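Local coordinates for putative lipase/esterase (Lactobacillus plantarum WCFS1, PDB 3BXP), which probably hydrolyses carboxylic ester bonds as a serine esterase of the alpha/beta-hydrolase clan, although its natural substrate is not established, at residues Thr125-Ala130 with Ala190-Phe195; Pro156-Thr161 with Leu211-Ala216; Ala170-Thr175 with Arg179-Gln184; Phe195-Ala200 with Ala257-Leu262. One frame throughout, in Å; residues are numbered along the deposited sequence.

Interaction 1. Residues Thr125-Ala130 with Ala190-Phe195; sequences TYNGVA and ASKPAF
Asn127, on the last turns of helix 118-129, reaches across to the backbone of Lys192 in the loop that leads into strand 194-199. The side chain starts from a CB pointed at that loop, and chi1 of -162° sets CG anti to the backbone N, which carries the amide out from the helix. CG lies 3.6 Å from Lys192 N, and beyond it the two branches divide the work. OD1 accepts from Lys192 N at 3.0 Å, the N-H bent and the donor tilted 27° from the carbonyl plane; it also lies 3.4 Å from Lys192 CB. ND2 donates to Lys192 O at 3.0 Å, almost straight at 172°, with the acceptor in the amide plane. Both amide atoms have a second partner: His148 NE2 bonds to OD1 and Tyr213 OH to ND2. Beside this pair, a water links Ser191 OG, at 2.8 Å, to Gly128 O, at 3.2 Å. One amide thus answers both the N-H and the C=O of one residue, much as a residue of a neighbouring strand might. The two bonds fix which way round the amide sits, and they pair its buried polar atoms with the backbone just ahead of strand 194-199 of this alpha/beta-hydrolase fold.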
# COMPACT_ATOMS: atom_id res chain seq x y z
N THR B 125 3.81 -10.45 15.48
CA THR B 125 4.50 -11.64 15.98
C THR B 125 3.46 -12.72 16.37
O THR B 125 3.64 -13.91 16.10
CB THR B 125 5.38 -11.27 17.18
OG1 THR B 125 6.37 -10.31 16.74
CG2 THR B 125 6.10 -12.51 17.79
N TYR B 126 2.38 -12.29 17.04
CA TYR B 126 1.28 -13.17 17.43
C TYR B 126 0.70 -13.87 16.21
O TYR B 126 0.39 -15.11 16.21
CB TYR B 126 0.19 -12.42 18.21
CG TYR B 126 -0.74 -13.40 18.93
CD1 TYR B 126 -0.37 -13.94 20.16
CD2 TYR B 126 -1.95 -13.76 18.38
CE1 TYR B 126 -1.20 -14.82 20.81
CE2 TYR B 126 -2.77 -14.67 19.02
CZ TYR B 126 -2.40 -15.18 20.24
OH TYR B 126 -3.27 -16.10 20.85
N ASN B 127 0.55 -13.09 15.15
CA ASN B 127 -0.08 -13.60 13.94
C ASN B 127 0.72 -14.78 13.38
O ASN B 127 0.17 -15.75 12.81
CB ASN B 127 -0.26 -12.49 12.89
CG ASN B 127 -1.28 -12.87 11.85
OD1 ASN B 127 -2.17 -13.69 12.10
ND2 ASN B 127 -1.15 -12.31 10.64
N GLY B 128 2.03 -14.73 13.58
CA GLY B 128 2.94 -15.80 13.16
C GLY B 128 3.01 -16.99 14.08
O GLY B 128 2.81 -18.12 13.69
N VAL B 129 3.32 -16.72 15.33
CA VAL B 129 3.39 -17.73 16.38
C VAL B 129 2.09 -18.49 16.67
O VAL B 129 2.11 -19.71 16.81
CB VAL B 129 3.86 -17.06 17.70
CG1 VAL B 129 3.79 -18.02 18.88
CG2 VAL B 129 5.27 -16.55 17.52
N ALA B 130 0.98 -17.76 16.78
CA ALA B 130 -0.31 -18.31 17.22
C ALA B 130 -0.95 -19.20 16.15
O ALA B 130 -1.93 -19.85 16.45
CB ALA B 130 -1.34 -17.19 17.67
N ALA B 190 -0.34 -19.97 6.98
CA ALA B 190 -1.31 -20.09 8.09
C ALA B 190 -1.60 -18.75 8.79
O ALA B 190 -2.52 -18.64 9.60
CB ALA B 190 -0.81 -21.11 9.14
N SER B 191 -0.77 -17.74 8.53
CA SER B 191 -0.93 -16.43 9.15
C SER B 191 -2.31 -15.90 8.76
O SER B 191 -2.75 -16.11 7.62
CB SER B 191 0.15 -15.44 8.70
OG SER B 191 1.43 -15.81 9.21
N LYS B 192 -3.02 -15.21 9.66
CA LYS B 192 -4.36 -14.68 9.31
C LYS B 192 -4.18 -13.43 8.46
O LYS B 192 -3.14 -12.77 8.49
CB LYS B 192 -5.18 -14.32 10.54
CG LYS B 192 -5.39 -15.42 11.54
CD LYS B 192 -6.06 -16.64 10.91
CE LYS B 192 -6.12 -17.79 11.95
NZ LYS B 192 -6.91 -18.96 11.47
N PRO B 193 -5.20 -13.07 7.68
CA PRO B 193 -5.14 -11.90 6.82
C PRO B 193 -4.83 -10.59 7.59
O PRO B 193 -5.23 -10.39 8.74
CB PRO B 193 -6.56 -11.84 6.22
CG PRO B 193 -6.95 -13.24 6.17
CD PRO B 193 -6.46 -13.80 7.48
N ALA B 194 -4.19 -9.69 6.87
CA ALA B 194 -3.79 -8.44 7.46
C ALA B 194 -4.08 -7.22 6.58
O ALA B 194 -3.91 -7.23 5.38
CB ALA B 194 -2.29 -8.49 7.84
N PHE B 195 -4.52 -6.18 7.24
CA PHE B 195 -4.56 -4.83 6.69
C PHE B 195 -3.46 -4.06 7.35
O PHE B 195 -3.43 -3.86 8.57
CB PHE B 195 -5.95 -4.21 6.97
CG PHE B 195 -6.14 -2.78 6.46
CD1 PHE B 195 -5.69 -1.68 7.16
CD2 PHE B 195 -6.83 -2.56 5.28
CE1 PHE B 195 -5.86 -0.42 6.67
CE2 PHE B 195 -7.00 -1.29 4.80
CZ PHE B 195 -6.50 -0.21 5.51
O HOH W 1 2.15 -18.19 10.53

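Interaction 2. Residues Pro156-Thr161 with Leu211-Ala216; sequences PVIDLT and LKYVQA
The loop that follows strand 150-154 of the alpha/beta-hydrolase sheet meets helix 208-219 here, through an Asx turn at Asp159 and the hydrophobic side chain just before it. Asp159 OD1 accepts from Thr161 N at 2.9 Å, which defines the turn, and from Thr161 OG1 at 2.6 Å; both donors come from the same face of the carboxylate plane. That leaves OD2 to face the helix, where Lys212 NZ forms a salt bridge with it at 3.0 Å, on the anti side and 33° out of the plane. The lysine chain runs extended until its last torsion, chi4 of -89°, bends NZ onto the carboxylate. Gln184 NE2 also bonds OD2, so the carboxylate is held at both oxygens, which would probably favour its charged form. A water accepts a weak bond from Lys212 NZ and donates to Thr161 OG1. One residue earlier in the loop, Ile158 lies at about a right angle to Tyr213, its CD1 3.9 Å from Tyr213 CB. Leu153 of strand 150-154 and Ala124 of helix 118-129 touch both of these side chains, while the far side of helix 208-219 packs Leu211 and Val214 against the second subunit.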
# COMPACT_ATOMS: atom_id res chain seq x y z
N PRO B 156 3.48 -0.33 12.05
CA PRO B 156 3.97 -1.29 13.03
C PRO B 156 5.46 -1.39 13.07
O PRO B 156 6.11 -1.29 12.04
CB PRO B 156 3.47 -2.59 12.47
CG PRO B 156 3.49 -2.38 10.99
CD PRO B 156 2.96 -1.01 10.85
N VAL B 157 5.99 -1.58 14.27
CA VAL B 157 7.34 -2.14 14.40
C VAL B 157 7.26 -3.61 14.03
O VAL B 157 6.38 -4.34 14.53
CB VAL B 157 7.91 -1.94 15.81
CG1 VAL B 157 9.24 -2.69 15.99
CG2 VAL B 157 8.02 -0.43 16.18
N ILE B 158 8.17 -4.07 13.17
CA ILE B 158 8.09 -5.42 12.65
C ILE B 158 9.40 -6.16 12.87
O ILE B 158 9.41 -7.36 13.19
CB ILE B 158 7.79 -5.39 11.13
CG1 ILE B 158 6.33 -4.90 10.90
CG2 ILE B 158 8.06 -6.74 10.43
CD1 ILE B 158 5.18 -5.84 11.55
N ASP B 159 10.49 -5.45 12.63
CA ASP B 159 11.85 -6.07 12.71
C ASP B 159 12.74 -5.22 13.60
O ASP B 159 13.05 -4.05 13.28
CB ASP B 159 12.38 -6.29 11.30
CG ASP B 159 13.75 -6.96 11.26
OD1 ASP B 159 14.48 -7.00 12.27
OD2 ASP B 159 14.13 -7.41 10.13
N LEU B 160 13.10 -5.80 14.75
CA LEU B 160 13.84 -5.09 15.79
C LEU B 160 15.28 -4.82 15.43
O LEU B 160 16.01 -4.23 16.21
CB LEU B 160 13.75 -5.84 17.15
CG LEU B 160 12.35 -6.05 17.71
CD1 LEU B 160 12.43 -6.73 19.10
CD2 LEU B 160 11.60 -4.73 17.82
N THR B 161 15.66 -5.24 14.21
CA THR B 161 16.97 -4.93 13.67
C THR B 161 16.91 -3.85 12.59
O THR B 161 17.92 -3.43 12.08
CB THR B 161 17.66 -6.15 13.04
OG1 THR B 161 17.00 -6.49 11.81
CG2 THR B 161 17.70 -7.38 14.01
N LEU B 211 7.00 -2.73 4.97
CA LEU B 211 7.37 -3.32 3.67
C LEU B 211 7.83 -4.76 3.90
O LEU B 211 7.53 -5.65 3.15
CB LEU B 211 8.52 -2.51 3.04
CG LEU B 211 8.10 -1.16 2.48
CD1 LEU B 211 9.33 -0.27 2.26
CD2 LEU B 211 7.30 -1.31 1.13
N LYS B 212 8.57 -4.96 4.97
CA LYS B 212 9.09 -6.31 5.30
C LYS B 212 7.94 -7.28 5.62
O LYS B 212 7.90 -8.41 5.10
CB LYS B 212 10.06 -6.24 6.48
CG LYS B 212 11.40 -5.69 6.16
CD LYS B 212 12.19 -5.32 7.42
CE LYS B 212 13.68 -5.13 7.19
NZ LYS B 212 14.44 -6.45 7.33
N TYR B 213 6.98 -6.88 6.44
CA TYR B 213 5.86 -7.78 6.80
C TYR B 213 5.00 -8.06 5.54
O TYR B 213 4.58 -9.19 5.24
CB TYR B 213 5.00 -7.14 7.90
CG TYR B 213 4.06 -8.12 8.50
CD1 TYR B 213 4.52 -9.21 9.18
CD2 TYR B 213 2.68 -7.98 8.36
CE1 TYR B 213 3.66 -10.17 9.73
CE2 TYR B 213 1.81 -8.93 8.90
CZ TYR B 213 2.30 -10.01 9.59
OH TYR B 213 1.40 -10.95 10.12
N VAL B 214 4.69 -7.01 4.78
CA VAL B 214 3.88 -7.18 3.57
C VAL B 214 4.58 -8.08 2.54
O VAL B 214 3.95 -8.93 1.94
CB VAL B 214 3.44 -5.82 2.98
CG1 VAL B 214 2.63 -5.98 1.67
CG2 VAL B 214 2.59 -5.06 4.07
N GLN B 215 5.88 -7.90 2.36
CA GLN B 215 6.59 -8.76 1.44
C GLN B 215 6.35 -10.21 1.78
O GLN B 215 6.03 -11.03 0.93
CB GLN B 215 8.09 -8.44 1.48
CG GLN B 215 8.99 -9.42 0.74
CD GLN B 215 9.37 -10.65 1.56
OE1 GLN B 215 9.64 -10.56 2.76
NE2 GLN B 215 9.39 -11.80 0.91
N ALA B 216 6.47 -10.51 3.06
CA ALA B 216 6.45 -11.92 3.52
C ALA B 216 5.05 -12.49 3.38
O ALA B 216 4.87 -13.65 3.03
CB ALA B 216 6.91 -12.01 5.01
O HOH W 2 16.58 -5.07 9.41

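Interaction 3. Residues Ala170-Thr175 with Arg179-Gln184; sequences ARNQIT and RLWAAQ
A cation-pi pair between Arg171 and Trp181 joins helix 168-174 to the irregular chain that follows it, in the long excursion between strands 150-154 and 194-199 of the alpha/beta-hydrolase fold. The arginine lies over one face of the indole. Its CD is 3.7 Å from the centroid of the six-membered ring and only 10° off the normal, a CH-pi contact, whereas CZ stands 4.1 Å from the same centroid and well off the normal. The guanidinium is thus displaced toward the rim, and its plane is inclined 40° to the ring rather than stacked flat. The chain bends at its third torsion, which folds NE down over the far end of the indole, 3.3 Å from Trp181 CH2.

Hydrogen bonding takes place at the ring's edge. Trp181 NE1 donates to Thr175 O at 2.8 Å, with an N-H angle of 170° and the oxygen in the indole plane. Thr175 is the first residue to leave helical geometry, so its carbonyl is turned out of the helix and can receive the indole, while its OG1 bonds Asp177 N. Face and edge contacts together would be expected to limit both the tilt and the slide of the ring.

Van der Waals contacts fill in around them. Thr175 CG2 approaches Leu180 CB, and the Leu180 side chain in turn packs on Thr125 of helix 118-129. The same methyl, Thr175 CG2, also meets the pyrrole end of the indole, 3.8 Å from Trp181 CD1.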
# COMPACT_ATOMS: atom_id res chain seq x y z
N ALA B 170 19.16 -2.17 23.49
CA ALA B 170 17.71 -1.94 23.55
C ALA B 170 16.94 -3.10 22.95
O ALA B 170 15.89 -3.45 23.44
CB ALA B 170 17.34 -0.66 22.85
N ARG B 171 17.44 -3.65 21.84
CA ARG B 171 16.80 -4.78 21.16
C ARG B 171 16.76 -5.95 22.11
O ARG B 171 15.77 -6.58 22.27
CB ARG B 171 17.54 -5.14 19.86
CG ARG B 171 17.08 -6.42 19.17
CD ARG B 171 18.02 -6.76 18.04
NE ARG B 171 19.21 -7.29 18.68
CZ ARG B 171 20.46 -7.13 18.27
NH1 ARG B 171 20.73 -6.42 17.18
NH2 ARG B 171 21.44 -7.68 18.98
N ASN B 172 17.90 -6.23 22.74
CA ASN B 172 18.00 -7.36 23.67
C ASN B 172 17.22 -7.19 25.00
O ASN B 172 16.86 -8.17 25.65
CB ASN B 172 19.49 -7.71 23.89
CG ASN B 172 20.00 -8.72 22.86
OD1 ASN B 172 19.68 -9.92 22.93
ND2 ASN B 172 20.81 -8.25 21.91
N GLN B 173 16.93 -5.95 25.37
CA GLN B 173 16.04 -5.67 26.48
C GLN B 173 14.63 -6.09 26.15
O GLN B 173 13.94 -6.68 26.98
CB GLN B 173 16.07 -4.22 26.85
CG GLN B 173 15.30 -3.95 28.16
CD GLN B 173 16.04 -4.35 29.45
OE1 GLN B 173 17.28 -4.36 29.52
NE2 GLN B 173 15.26 -4.59 30.49
N ILE B 174 14.21 -5.85 24.91
CA ILE B 174 12.85 -6.22 24.48
C ILE B 174 12.78 -7.74 24.51
O ILE B 174 11.84 -8.30 25.03
CB ILE B 174 12.49 -5.68 23.07
CG1 ILE B 174 12.48 -4.12 23.08
CG2 ILE B 174 11.17 -6.33 22.56
CD1 ILE B 174 12.80 -3.43 21.73
N THR B 175 13.84 -8.38 24.00
CA THR B 175 14.00 -9.84 24.11
C THR B 175 15.34 -10.30 23.53
O THR B 175 15.81 -9.82 22.48
CB THR B 175 12.84 -10.62 23.40
OG1 THR B 175 13.02 -12.03 23.51
CG2 THR B 175 12.74 -10.29 21.91
N ARG B 179 14.50 -15.35 17.74
CA ARG B 179 13.40 -15.82 16.89
C ARG B 179 12.25 -14.81 16.80
O ARG B 179 11.46 -14.82 15.84
CB ARG B 179 12.87 -17.16 17.42
CG ARG B 179 11.74 -17.77 16.61
CD ARG B 179 11.25 -19.07 17.27
NE ARG B 179 12.37 -19.96 17.59
N LEU B 180 12.14 -13.92 17.79
CA LEU B 180 11.00 -13.00 17.85
C LEU B 180 11.42 -11.64 17.39
O LEU B 180 10.63 -10.70 17.48
CB LEU B 180 10.46 -12.91 19.27
CG LEU B 180 9.89 -14.21 19.80
CD1 LEU B 180 9.53 -14.11 21.30
CD2 LEU B 180 8.74 -14.65 18.92
N TRP B 181 12.67 -11.50 16.92
CA TRP B 181 13.11 -10.16 16.47
C TRP B 181 12.38 -9.65 15.24
O TRP B 181 11.98 -8.47 15.18
CB TRP B 181 14.62 -10.13 16.25
CG TRP B 181 15.34 -10.10 17.51
CD1 TRP B 181 14.83 -9.90 18.76
CD2 TRP B 181 16.76 -10.29 17.68
NE1 TRP B 181 15.85 -9.96 19.71
CE2 TRP B 181 17.04 -10.18 19.06
CE3 TRP B 181 17.82 -10.54 16.79
CZ2 TRP B 181 18.33 -10.32 19.57
CZ3 TRP B 181 19.09 -10.67 17.30
CH2 TRP B 181 19.33 -10.56 18.67
N ALA B 182 12.25 -10.53 14.26
CA ALA B 182 11.75 -10.22 12.92
C ALA B 182 10.46 -10.95 12.64
O ALA B 182 10.44 -12.12 12.24
CB ALA B 182 12.81 -10.56 11.88
N ALA B 183 9.34 -10.25 12.85
CA ALA B 183 8.03 -10.83 12.73
C ALA B 183 7.73 -11.33 11.32
O ALA B 183 6.98 -12.24 11.12
CB ALA B 183 6.94 -9.84 13.16
N GLN B 184 8.31 -10.72 10.31
CA GLN B 184 8.03 -11.14 8.95
C GLN B 184 8.58 -12.56 8.71
O GLN B 184 8.13 -13.29 7.82
CB GLN B 184 8.60 -10.14 7.95
CG GLN B 184 10.10 -10.13 7.73
CD GLN B 184 10.95 -9.40 8.79
OE1 GLN B 184 10.45 -9.10 9.89
NE2 GLN B 184 12.21 -9.08 8.45

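Interaction 4. Residues Phe195-Ala200 with Ala257-Leu262; sequences FVWQTA and AIWPQL
Strand 195-199 and helix 258-262 run antiparallel, their axes 171° apart in direction and 10.2 Å apart at closest approach, with Trp197 opposite Trp259 and Phe195 opposite Leu262. The gap is bridged by two indoles lying face to face. The six-membered ring of Trp197 covers the five-membered ring of Trp259, with centroids 3.9 Å apart and planes at 21°, so the stack is slightly splayed. Trp197 NE1 sits over the rim of the other indole, 3.3 Å from Trp259 CE3, and Trp197 CZ2 lies 3.5 Å from Trp259 CE2. Both tryptophans place CG between the backbone N and the carbonyl carbon (chi1 73° in Trp197), which turns each indole toward the other. Pro260 CD, from the next residue in the helix, lies against the rim of the opposite face of Trp259. In this alpha/beta-hydrolase fold the contact seats the C-terminal helix 258-269 on one face of the central sheet, and Ile57 of helix 54-63 also touches Trp259. Two residues earlier on the strand, Phe195 CZ packs on Leu262 CB at 3.8 Å and Phe195 CE1 lies 4.2 Å from Trp259 CE3. His227 and Trp266 add further ring contacts to Phe195, while Leu262 also touches Phe229 of the second subunit.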
# COMPACT_ATOMS: atom_id res chain seq x y z
N PHE B 195 -4.52 -6.18 7.24
CA PHE B 195 -4.56 -4.83 6.69
C PHE B 195 -3.46 -4.06 7.35
O PHE B 195 -3.43 -3.86 8.57
CB PHE B 195 -5.95 -4.21 6.97
CG PHE B 195 -6.14 -2.78 6.46
CD1 PHE B 195 -5.69 -1.68 7.16
CD2 PHE B 195 -6.83 -2.56 5.28
CE1 PHE B 195 -5.86 -0.42 6.67
CE2 PHE B 195 -7.00 -1.29 4.80
CZ PHE B 195 -6.50 -0.21 5.51
N VAL B 196 -2.55 -3.56 6.54
CA VAL B 196 -1.39 -2.82 7.01
C VAL B 196 -1.42 -1.41 6.39
O VAL B 196 -1.68 -1.23 5.20
CB VAL B 196 -0.09 -3.56 6.59
CG1 VAL B 196 1.18 -2.89 7.09
CG2 VAL B 196 -0.10 -5.03 6.98
N TRP B 197 -1.16 -0.42 7.21
CA TRP B 197 -1.00 0.98 6.73
C TRP B 197 0.12 1.67 7.44
O TRP B 197 0.48 1.34 8.59
CB TRP B 197 -2.31 1.79 6.81
CG TRP B 197 -2.69 2.17 8.18
CD1 TRP B 197 -3.39 1.40 9.08
CD2 TRP B 197 -2.37 3.39 8.87
NE1 TRP B 197 -3.54 2.06 10.25
CE2 TRP B 197 -2.91 3.29 10.16
CE3 TRP B 197 -1.65 4.53 8.55
CZ2 TRP B 197 -2.79 4.31 11.10
CZ3 TRP B 197 -1.55 5.56 9.49
CH2 TRP B 197 -2.11 5.43 10.74
N GLN B 198 0.71 2.63 6.75
CA GLN B 198 1.71 3.49 7.36
C GLN B 198 1.82 4.74 6.55
O GLN B 198 1.30 4.83 5.47
CB GLN B 198 3.06 2.77 7.42
CG GLN B 198 4.18 3.53 8.14
CD GLN B 198 5.32 2.62 8.59
OE1 GLN B 198 5.50 1.52 8.07
NE2 GLN B 198 6.13 3.11 9.52
N THR B 199 2.53 5.73 7.06
CA THR B 199 2.85 6.89 6.20
C THR B 199 4.24 6.82 5.66
O THR B 199 5.14 6.32 6.31
CB THR B 199 2.64 8.24 6.88
OG1 THR B 199 3.60 8.41 7.93
CG2 THR B 199 1.23 8.34 7.43
N ALA B 200 4.40 7.32 4.44
CA ALA B 200 5.66 7.16 3.71
C ALA B 200 6.77 7.94 4.41
O ALA B 200 7.96 7.56 4.33
CB ALA B 200 5.51 7.64 2.25
N ALA B 257 -10.84 10.94 7.99
CA ALA B 257 -9.58 10.26 7.74
C ALA B 257 -9.81 9.07 6.80
O ALA B 257 -10.87 8.39 6.87
CB ALA B 257 -8.92 9.79 9.05
N ILE B 258 -8.83 8.86 5.91
CA ILE B 258 -8.97 7.82 4.89
C ILE B 258 -8.80 6.41 5.49
O ILE B 258 -9.51 5.49 5.13
CB ILE B 258 -7.94 8.02 3.73
CG1 ILE B 258 -8.18 9.32 2.97
CG2 ILE B 258 -8.01 6.88 2.75
CD1 ILE B 258 -6.95 9.73 2.08
N TRP B 259 -7.84 6.21 6.39
CA TRP B 259 -7.42 4.84 6.66
C TRP B 259 -8.52 4.00 7.35
O TRP B 259 -8.67 2.85 7.02
CB TRP B 259 -6.04 4.79 7.37
CG TRP B 259 -6.05 4.85 8.84
CD1 TRP B 259 -5.74 5.93 9.62
CD2 TRP B 259 -6.39 3.78 9.73
NE1 TRP B 259 -5.88 5.58 10.96
CE2 TRP B 259 -6.25 4.26 11.05
CE3 TRP B 259 -6.76 2.45 9.55
CZ2 TRP B 259 -6.49 3.47 12.15
CZ3 TRP B 259 -6.98 1.65 10.66
CH2 TRP B 259 -6.87 2.18 11.93
N PRO B 260 -9.30 4.59 8.27
CA PRO B 260 -10.33 3.80 8.92
C PRO B 260 -11.38 3.37 7.95
O PRO B 260 -11.89 2.26 8.06
CB PRO B 260 -10.90 4.77 9.96
CG PRO B 260 -9.81 5.61 10.29
CD PRO B 260 -9.15 5.87 8.97
N GLN B 261 -11.64 4.22 6.96
CA GLN B 261 -12.66 3.93 5.93
C GLN B 261 -12.22 2.73 5.10
O GLN B 261 -13.00 1.81 4.81
CB GLN B 261 -12.86 5.15 5.05
CG GLN B 261 -13.34 6.39 5.74
CD GLN B 261 -13.68 7.48 4.74
OE1 GLN B 261 -14.56 7.28 3.89
NE2 GLN B 261 -12.97 8.62 4.81
N LEU B 262 -10.93 2.69 4.79
CA LEU B 262 -10.35 1.58 4.04
C LEU B 262 -10.34 0.30 4.85
O LEU B 262 -10.62 -0.79 4.33
CB LEU B 262 -8.96 1.91 3.56
CG LEU B 262 -8.76 3.04 2.56
CD1 LEU B 262 -7.25 3.33 2.37
CD2 LEU B 262 -9.40 2.80 1.20

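From the N terminus, helix 118-129 supplies the first segment, and interaction 1 closes a loop of 59 residues when the chain reaches the entry of strand 194-199. Interaction 2 opens inside that loop, after strand 150-154, and closes beyond it on helix 208-219, so the two cross; packing of Ala194 CB on the Tyr213 ring helps to join them. Interaction 3 is a short closure nested within both, tied to interaction 2 by probable backbone bonds of Ile158 with Ala183 and Leu160 with Trp181. Interaction 4 begins at Phe195, where interaction 1 ends, and binds the same strand to the C-terminal helix 258-269, about 25 Å between centres from interaction 3.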